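Local structure of 4-amino-4-deoxychorismate lyase (Legionella pneumophila, 3LUL) at residues 85-91 / 107-113; 45-49 / 198-204; 205-209 / 266-270. The protein belongs to the class IV aminotransferase family, whose fold-type IV enzymes carry pyridoxal phosphate on a lysine. One frame throughout, in Å; residues are numbered along the deposited sequence. Where two conformers were deposited one is given.

Contact 1: residues 85-91 / 107-113; sequences GIKAILS and QLIFQTF
Residues 85-91 and 107-113 are two extended, antiparallel strands. Their axes approach to 4.6 Å at 160°. Gly85 pairs with Phe113, and the register runs unbroken to Ser91 with Gln107. Gly85, Lys87, Ile89 and Ser91 form hydrogen-bonded pairs with Phe113, Gln111, Ile109 and Gln107. Lys87 N to Gln111 O is 2.8 Å; Ile89 N to Ile109 O is 2.9 Å. Only Gln107 N to Ser91 O is weak, at 3.3 Å.

Phe113 takes chi1 p, which folds its ring back over Gly85. Gly85 CA lies 3.9 Å from the Phe113 ring centroid, a CH-pi contact over the face. An ideal CB on Gly85 would come within 2.4 Å of Phe113 CZ, a clash. Lys87 is extended (all t) and leads away. Ile89 and Ile109, both m,t, share this face.

On the other face, Phe110 (m) brings CE1 to 3.8 Å from Ala88 CB. Ile86 (m,t) sets CG2 4.2 Å from Phe110 CD1, at the ring edge. Leu90 and Leu108 are both t,p, with Leu90 CB 4.1 Å from Leu108 CD1. The two are neighbouring inner strands of a five-stranded mixed sheet, with helices 65-78 and 43-57 on this face and the second subunit against the Lys87 face.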
# COMPACT_ATOMS: atom_id res chain seq x y z
N GLY B 85 3.82 -22.24 -9.54
CA GLY B 85 4.38 -20.90 -9.45
C GLY B 85 5.46 -20.73 -8.42
O GLY B 85 5.59 -21.54 -7.48
N ILE B 86 6.26 -19.67 -8.61
CA ILE B 86 7.18 -19.20 -7.58
C ILE B 86 6.97 -17.71 -7.35
O ILE B 86 6.87 -16.95 -8.31
CB ILE B 86 8.68 -19.39 -7.94
CG1 ILE B 86 9.08 -20.85 -8.03
CG2 ILE B 86 9.58 -18.72 -6.88
CD1 ILE B 86 10.50 -21.05 -8.55
N LYS B 87 6.87 -17.31 -6.09
CA LYS B 87 6.78 -15.88 -5.72
C LYS B 87 8.09 -15.47 -5.08
O LYS B 87 8.57 -16.13 -4.17
CB LYS B 87 5.61 -15.63 -4.78
CG LYS B 87 5.30 -14.15 -4.55
CD LYS B 87 3.99 -13.96 -3.73
CE LYS B 87 3.84 -12.51 -3.27
NZ LYS B 87 2.47 -12.25 -2.67
N ALA B 88 8.71 -14.41 -5.60
CA ALA B 88 9.92 -13.81 -5.01
C ALA B 88 9.48 -12.53 -4.32
O ALA B 88 8.76 -11.76 -4.91
CB ALA B 88 10.91 -13.48 -6.07
N ILE B 89 9.84 -12.35 -3.05
CA ILE B 89 9.56 -11.13 -2.31
C ILE B 89 10.88 -10.51 -1.88
O ILE B 89 11.68 -11.18 -1.27
CB ILE B 89 8.68 -11.37 -1.06
CG1 ILE B 89 7.38 -12.10 -1.41
CG2 ILE B 89 8.33 -10.03 -0.39
CD1 ILE B 89 6.53 -12.46 -0.16
N LEU B 90 11.09 -9.23 -2.24
CA LEU B 90 12.30 -8.46 -1.89
C LEU B 90 11.86 -7.38 -0.90
O LEU B 90 11.00 -6.54 -1.22
CB LEU B 90 12.88 -7.77 -3.12
CG LEU B 90 14.14 -6.93 -2.93
CD1 LEU B 90 15.33 -7.83 -2.67
CD2 LEU B 90 14.39 -6.04 -4.17
N SER B 91 12.42 -7.43 0.30
CA SER B 91 12.13 -6.44 1.34
C SER B 91 13.23 -5.42 1.40
O SER B 91 14.37 -5.71 1.05
CB SER B 91 12.04 -7.10 2.70
OG SER B 91 13.30 -7.55 3.14
N GLN B 107 16.47 -8.21 1.63
CA GLN B 107 16.26 -9.60 1.93
C GLN B 107 15.35 -10.13 0.84
O GLN B 107 14.41 -9.48 0.44
CB GLN B 107 15.64 -9.76 3.32
CG GLN B 107 16.28 -8.88 4.41
CD GLN B 107 17.54 -9.47 4.97
OE1 GLN B 107 17.54 -10.63 5.39
NE2 GLN B 107 18.64 -8.70 4.97
N LEU B 108 15.67 -11.31 0.34
CA LEU B 108 14.89 -11.93 -0.69
C LEU B 108 14.42 -13.29 -0.18
O LEU B 108 15.22 -14.04 0.41
CB LEU B 108 15.79 -12.07 -1.90
CG LEU B 108 15.27 -12.47 -3.27
CD1 LEU B 108 14.02 -11.67 -3.70
CD2 LEU B 108 16.43 -12.32 -4.24
N ILE B 109 13.12 -13.57 -0.35
CA ILE B 109 12.55 -14.88 -0.05
C ILE B 109 11.84 -15.44 -1.29
O ILE B 109 11.13 -14.72 -2.00
CB ILE B 109 11.59 -14.84 1.16
CG1 ILE B 109 12.38 -14.54 2.44
CG2 ILE B 109 10.75 -16.17 1.30
CD1 ILE B 109 11.50 -14.40 3.71
N PHE B 110 12.08 -16.73 -1.57
CA PHE B 110 11.35 -17.45 -2.62
C PHE B 110 10.43 -18.51 -2.04
O PHE B 110 10.81 -19.24 -1.11
CB PHE B 110 12.31 -18.16 -3.56
CG PHE B 110 13.30 -17.27 -4.22
CD1 PHE B 110 12.99 -16.70 -5.46
CD2 PHE B 110 14.55 -17.01 -3.65
CE1 PHE B 110 13.90 -15.89 -6.11
CE2 PHE B 110 15.47 -16.20 -4.30
CZ PHE B 110 15.15 -15.65 -5.53
N GLN B 111 9.22 -18.57 -2.57
CA GLN B 111 8.23 -19.57 -2.16
C GLN B 111 7.52 -20.16 -3.37
O GLN B 111 7.14 -19.42 -4.27
CB GLN B 111 7.18 -18.94 -1.26
CG GLN B 111 7.71 -18.60 0.14
CD GLN B 111 8.02 -19.85 0.99
OE1 GLN B 111 9.18 -20.12 1.34
NE2 GLN B 111 6.97 -20.59 1.33
N THR B 112 7.37 -21.47 -3.38
CA THR B 112 6.67 -22.15 -4.46
C THR B 112 5.23 -22.38 -4.05
O THR B 112 4.87 -22.38 -2.85
CB THR B 112 7.30 -23.52 -4.84
OG1 THR B 112 7.17 -24.45 -3.74
CG2 THR B 112 8.73 -23.38 -5.20
N PHE B 113 4.40 -22.61 -5.05
CA PHE B 113 3.02 -22.99 -4.82
C PHE B 113 2.47 -23.70 -6.04
O PHE B 113 2.98 -23.58 -7.16
CB PHE B 113 2.16 -21.77 -4.47
CG PHE B 113 2.25 -20.66 -5.48
CD1 PHE B 113 3.26 -19.71 -5.40
CD2 PHE B 113 1.32 -20.56 -6.51
CE1 PHE B 113 3.35 -18.66 -6.33
CE2 PHE B 113 1.38 -19.51 -7.44
CZ PHE B 113 2.40 -18.56 -7.37

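Contact 2: residues 45-49 / 198-204; sequences MHWER and LPGITRA
Residues 45-49 are a piece of helix. Residues 198-204 start as a loop and enter a helix at Ile201. The closest CA pair is Met45 and Ile201, at 6.9 Å. Met45 and Arg49 point toward the second segment, one helical turn apart.

Leu198 is extended (phi/psi -73/124). Its CD1 lies 3.4 Å from Arg49 NH1. Pro199 is the centre of an inverse gamma turn. Its carbonyl accepts the hydrogen bond of the contact, Arg49 NH1 to Pro199 O, 3.2 Å. Arg49 reaches it with chi1 and chi2 t and chi3 p. Gly200 is the N-cap, and its CA sits 3.6 Å from Arg49 NH1, at the guanidinium edge.

Ile201 (m,t) is the main apolar side chain and has the most area covered. Its CD1 lies over the His46 ring, 3.4 Å from the centroid, in a CH-pi contact. His46 has chi1 m and chi2 -71°. The same Ile201 CD1 is 3.6 Å from Arg49 NH2, over the guanidinium face. Ile201 CG2 is 4.0 Å from SE of Met45, a selenomethionine. Thr202 OG1 bonds OP3 of the modified residue LLP at position 141. Ala204, a turn after Gly200, sets its CB 4.2 Å from Met45 CE.

Glu31 binds both His46 ND1 and Arg49 NH2, the latter as a salt bridge. Arg49 NH1 and Ile201 N each bond OP1 of LLP. A helix N-terminus, a hydroxyl and an arginine around one phosphate form a typical pyridoxal-phosphate phosphate-binding site.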
# COMPACT_ATOMS: atom_id res chain seq x y z
N MSE B 45 12.99 -11.68 -17.61
CA MSE B 45 12.13 -10.50 -17.57
C MSE B 45 11.65 -10.16 -16.16
O MSE B 45 11.53 -8.97 -15.82
CB MSE B 45 10.97 -10.61 -18.58
CG MSE B 45 11.45 -10.56 -20.02
SE MSE B 45 9.97 -10.83 -21.27
CE MSE B 45 9.36 -9.03 -21.17
N HIS B 46 11.39 -11.18 -15.34
CA HIS B 46 11.04 -10.98 -13.93
C HIS B 46 12.20 -10.36 -13.14
O HIS B 46 12.00 -9.45 -12.35
CB HIS B 46 10.61 -12.30 -13.31
CG HIS B 46 9.27 -12.76 -13.77
ND1 HIS B 46 8.10 -12.14 -13.37
CD2 HIS B 46 8.90 -13.79 -14.58
CE1 HIS B 46 7.07 -12.74 -13.95
NE2 HIS B 46 7.52 -13.76 -14.66
N TRP B 47 13.40 -10.89 -13.34
CA TRP B 47 14.61 -10.31 -12.70
C TRP B 47 14.82 -8.86 -13.09
O TRP B 47 15.18 -8.00 -12.28
CB TRP B 47 15.82 -11.18 -13.10
CG TRP B 47 17.14 -10.74 -12.61
CD1 TRP B 47 17.70 -10.98 -11.38
CD2 TRP B 47 18.09 -9.96 -13.34
NE1 TRP B 47 18.96 -10.43 -11.31
CE2 TRP B 47 19.22 -9.79 -12.50
CE3 TRP B 47 18.11 -9.40 -14.62
CZ2 TRP B 47 20.34 -9.07 -12.90
CZ3 TRP B 47 19.21 -8.69 -15.02
CH2 TRP B 47 20.32 -8.54 -14.17
N GLU B 48 14.65 -8.58 -14.38
CA GLU B 48 14.86 -7.23 -14.91
C GLU B 48 13.92 -6.24 -14.26
O GLU B 48 14.31 -5.16 -13.84
CB GLU B 48 14.64 -7.24 -16.41
CG GLU B 48 14.70 -5.90 -17.12
CD GLU B 48 14.38 -6.00 -18.61
OE1 GLU B 48 13.45 -6.76 -19.02
OE2 GLU B 48 15.06 -5.32 -19.39
N ARG B 49 12.64 -6.59 -14.24
CA ARG B 49 11.62 -5.70 -13.70
C ARG B 49 11.84 -5.49 -12.20
O ARG B 49 11.79 -4.38 -11.71
CB ARG B 49 10.21 -6.27 -13.94
CG ARG B 49 9.13 -5.34 -13.39
CD ARG B 49 7.75 -5.71 -13.87
NE ARG B 49 7.33 -7.02 -13.36
CZ ARG B 49 6.22 -7.63 -13.76
NH1 ARG B 49 5.36 -7.03 -14.60
NH2 ARG B 49 5.92 -8.83 -13.27
N LEU B 198 0.60 -1.12 -14.34
CA LEU B 198 1.74 -2.02 -14.13
C LEU B 198 2.13 -2.52 -15.51
O LEU B 198 1.28 -3.09 -16.21
CB LEU B 198 1.32 -3.17 -13.22
CG LEU B 198 2.38 -3.93 -12.43
CD1 LEU B 198 3.16 -4.82 -13.32
CD2 LEU B 198 3.33 -2.95 -11.68
N PRO B 199 3.40 -2.33 -15.92
CA PRO B 199 3.87 -2.82 -17.23
C PRO B 199 4.06 -4.32 -17.20
O PRO B 199 5.15 -4.82 -16.91
CB PRO B 199 5.20 -2.10 -17.41
CG PRO B 199 5.72 -1.96 -15.98
CD PRO B 199 4.52 -1.78 -15.11
N GLY B 200 2.98 -5.05 -17.43
CA GLY B 200 3.05 -6.50 -17.28
C GLY B 200 4.01 -7.15 -18.26
O GLY B 200 4.21 -6.67 -19.42
N ILE B 201 4.61 -8.24 -17.80
CA ILE B 201 5.48 -9.05 -18.65
C ILE B 201 4.64 -9.75 -19.73
O ILE B 201 5.08 -9.88 -20.86
CB ILE B 201 6.29 -10.07 -17.83
CG1 ILE B 201 7.37 -9.31 -17.01
CG2 ILE B 201 6.98 -11.16 -18.70
CD1 ILE B 201 7.96 -10.13 -15.87
N THR B 202 3.46 -10.23 -19.36
CA THR B 202 2.64 -10.99 -20.29
C THR B 202 2.15 -10.05 -21.37
O THR B 202 2.22 -10.37 -22.56
CB THR B 202 1.50 -11.75 -19.57
OG1 THR B 202 2.02 -12.46 -18.43
CG2 THR B 202 0.84 -12.78 -20.49
N ARG B 203 1.69 -8.88 -20.94
CA ARG B 203 1.31 -7.77 -21.82
C ARG B 203 2.42 -7.46 -22.82
O ARG B 203 2.18 -7.37 -24.01
CB ARG B 203 1.01 -6.52 -20.97
CG ARG B 203 0.84 -5.20 -21.72
CD ARG B 203 0.79 -3.98 -20.78
NE ARG B 203 0.51 -2.73 -21.50
CZ ARG B 203 1.40 -2.03 -22.23
NH1 ARG B 203 2.65 -2.43 -22.35
NH2 ARG B 203 1.01 -0.95 -22.88
N ALA B 204 3.64 -7.29 -22.31
CA ALA B 204 4.80 -6.99 -23.17
C ALA B 204 5.07 -8.10 -24.20
O ALA B 204 5.37 -7.82 -25.38
CB ALA B 204 6.06 -6.77 -22.29

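Contact 3: residues 205-209 / 266-270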
# COMPACT_ATOMS: atom_id res chain seq x y z
N ARG B 205 4.99 -9.36 -23.75
CA ARG B 205 5.20 -10.53 -24.64
C ARG B 205 4.14 -10.58 -25.73
O ARG B 205 4.45 -10.84 -26.90
CB ARG B 205 5.17 -11.84 -23.86
CG ARG B 205 6.39 -12.09 -22.93
CD ARG B 205 6.07 -13.24 -21.99
NE ARG B 205 5.69 -14.43 -22.76
CZ ARG B 205 4.89 -15.41 -22.35
NH1 ARG B 205 4.37 -15.43 -21.13
NH2 ARG B 205 4.64 -16.44 -23.17
N LEU B 206 2.90 -10.31 -25.36
CA LEU B 206 1.78 -10.34 -26.30
C LEU B 206 1.97 -9.27 -27.39
O LEU B 206 1.81 -9.54 -28.57
CB LEU B 206 0.47 -10.15 -25.54
CG LEU B 206 -0.84 -10.38 -26.27
CD1 LEU B 206 -1.90 -10.70 -25.27
CD2 LEU B 206 -1.24 -9.19 -27.14
N ILE B 207 2.33 -8.06 -26.98
CA ILE B 207 2.62 -6.98 -27.92
C ILE B 207 3.74 -7.37 -28.90
O ILE B 207 3.60 -7.16 -30.10
CB ILE B 207 2.92 -5.65 -27.19
CG1 ILE B 207 1.65 -5.14 -26.50
CG2 ILE B 207 3.41 -4.56 -28.17
CD1 ILE B 207 1.90 -4.03 -25.49
N SER B 208 4.82 -7.96 -28.39
CA SER B 208 5.94 -8.43 -29.23
C SER B 208 5.47 -9.45 -30.24
O SER B 208 5.78 -9.34 -31.42
CB SER B 208 7.06 -9.03 -28.37
OG SER B 208 7.76 -8.04 -27.66
N HIS B 209 4.73 -10.46 -29.79
CA HIS B 209 4.14 -11.44 -30.69
C HIS B 209 3.30 -10.80 -31.80
O HIS B 209 3.39 -11.21 -32.95
CB HIS B 209 3.26 -12.47 -29.95
CG HIS B 209 4.05 -13.55 -29.27
ND1 HIS B 209 4.89 -14.40 -29.94
CD2 HIS B 209 4.11 -13.92 -27.96
CE1 HIS B 209 5.45 -15.23 -29.08
NE2 HIS B 209 5.00 -14.96 -27.87
N LEU B 266 0.41 -18.77 -29.14
CA LEU B 266 1.74 -18.19 -29.20
C LEU B 266 2.40 -18.06 -27.81
O LEU B 266 3.57 -18.42 -27.63
CB LEU B 266 1.70 -16.84 -29.92
CG LEU B 266 1.35 -16.90 -31.41
CD1 LEU B 266 1.13 -15.51 -31.95
CD2 LEU B 266 2.46 -17.66 -32.16
N LEU B 267 1.64 -17.59 -26.83
CA LEU B 267 2.16 -17.49 -25.46
C LEU B 267 2.56 -18.88 -24.97
O LEU B 267 3.57 -19.00 -24.31
CB LEU B 267 1.16 -16.87 -24.48
CG LEU B 267 0.79 -15.40 -24.71
CD1 LEU B 267 -0.38 -15.04 -23.77
CD2 LEU B 267 1.95 -14.41 -24.52
N ASN B 268 1.78 -19.89 -25.33
CA ASN B 268 2.07 -21.28 -24.94
C ASN B 268 3.33 -21.87 -25.53
O ASN B 268 3.98 -22.66 -24.85
CB ASN B 268 0.91 -22.22 -25.29
CG ASN B 268 -0.19 -22.22 -24.25
OD1 ASN B 268 -0.07 -21.58 -23.20
ND2 ASN B 268 -1.27 -22.94 -24.54
N GLN B 269 3.65 -21.53 -26.78
CA GLN B 269 4.84 -22.10 -27.40
C GLN B 269 6.14 -21.48 -26.84
O GLN B 269 7.19 -22.10 -26.93
CB GLN B 269 4.75 -22.07 -28.93
CG GLN B 269 5.12 -20.80 -29.65
CD GLN B 269 5.26 -21.05 -31.13
OE1 GLN B 269 4.98 -20.19 -31.96
NE2 GLN B 269 5.66 -22.27 -31.47
N ASP B 270 6.05 -20.30 -26.24
CA ASP B 270 7.27 -19.61 -25.77
C ASP B 270 7.98 -20.35 -24.66
O ASP B 270 7.42 -20.52 -23.56
CB ASP B 270 6.96 -18.22 -25.25
CG ASP B 270 6.28 -17.36 -26.25
OD1 ASP B 270 6.43 -17.65 -27.46
OD2 ASP B 270 5.62 -16.39 -25.83
O HOH W 1 7.37 -14.59 -25.50
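The polar part of this contact centres on Asp270, the first residue past the end of helix 258-269. Its OD2 gathers two strong partners from helix 201-212. Arg205 NH2 lies 2.8 Å from Asp270 OD2, a salt bridge with a nearly straight N-H...O angle of 173°. His209 NE2 donates to the same Asp270 OD2 at 2.6 Å, a His-carboxylate hydrogen bond at 171°. Arg205 and His209 are four residues apart, so one helical turn presents both to one carboxylate. Arg205 NH2 also makes a weak hydrogen bond of 3.0 Å to Leu267 O.

Water 1 adds a bridge. It accepts from Arg205 NE at 3.2 Å and donates weakly to Asp270 OD2 at 2.5 Å.

The apolar contacts come from Leu266 and Leu267. Leu266 CB sits 4.0 Å from the centroid of the His209 ring, almost on the ring normal, as a CH-pi contact. Leu267 CD2 is 4.1 Å from His209 CD2. It also lies over a face of the Arg205 guanidinium, 3.6 Å from Arg205 NH2.

Leu206 and Leu267 both rest on Ile242 of strand 241-248, so the two helices share a floor. Phe42 packs on Arg205 and Asp270. The whole is a helix-helix contact on a mixed sheet, with a salt bridge tying a helix C-terminal end to its neighbour.

Contact 1 is the most buried of the three and is carried by a full ladder of backbone bonds. Contacts 2 and 3 are partly buried and are made mainly by side chains, each with one backbone carbonyl as acceptor. They share helix 201-212: its start serves contact 2 and the turn that follows serves contact 3. They touch at Met45 SE with Arg205 CG and at Thr202 CG2 with Leu267 CD1, both 4.2 Å. Contact 1 does not touch contact 2, yet Glu31 connects them, pairing by backbone with Ala88 and by side chain with Arg49. Arg49 meets a phosphate and Glu31, while Arg205 meets a carboxylate at a helix end. The second subunit reaches only contact 1.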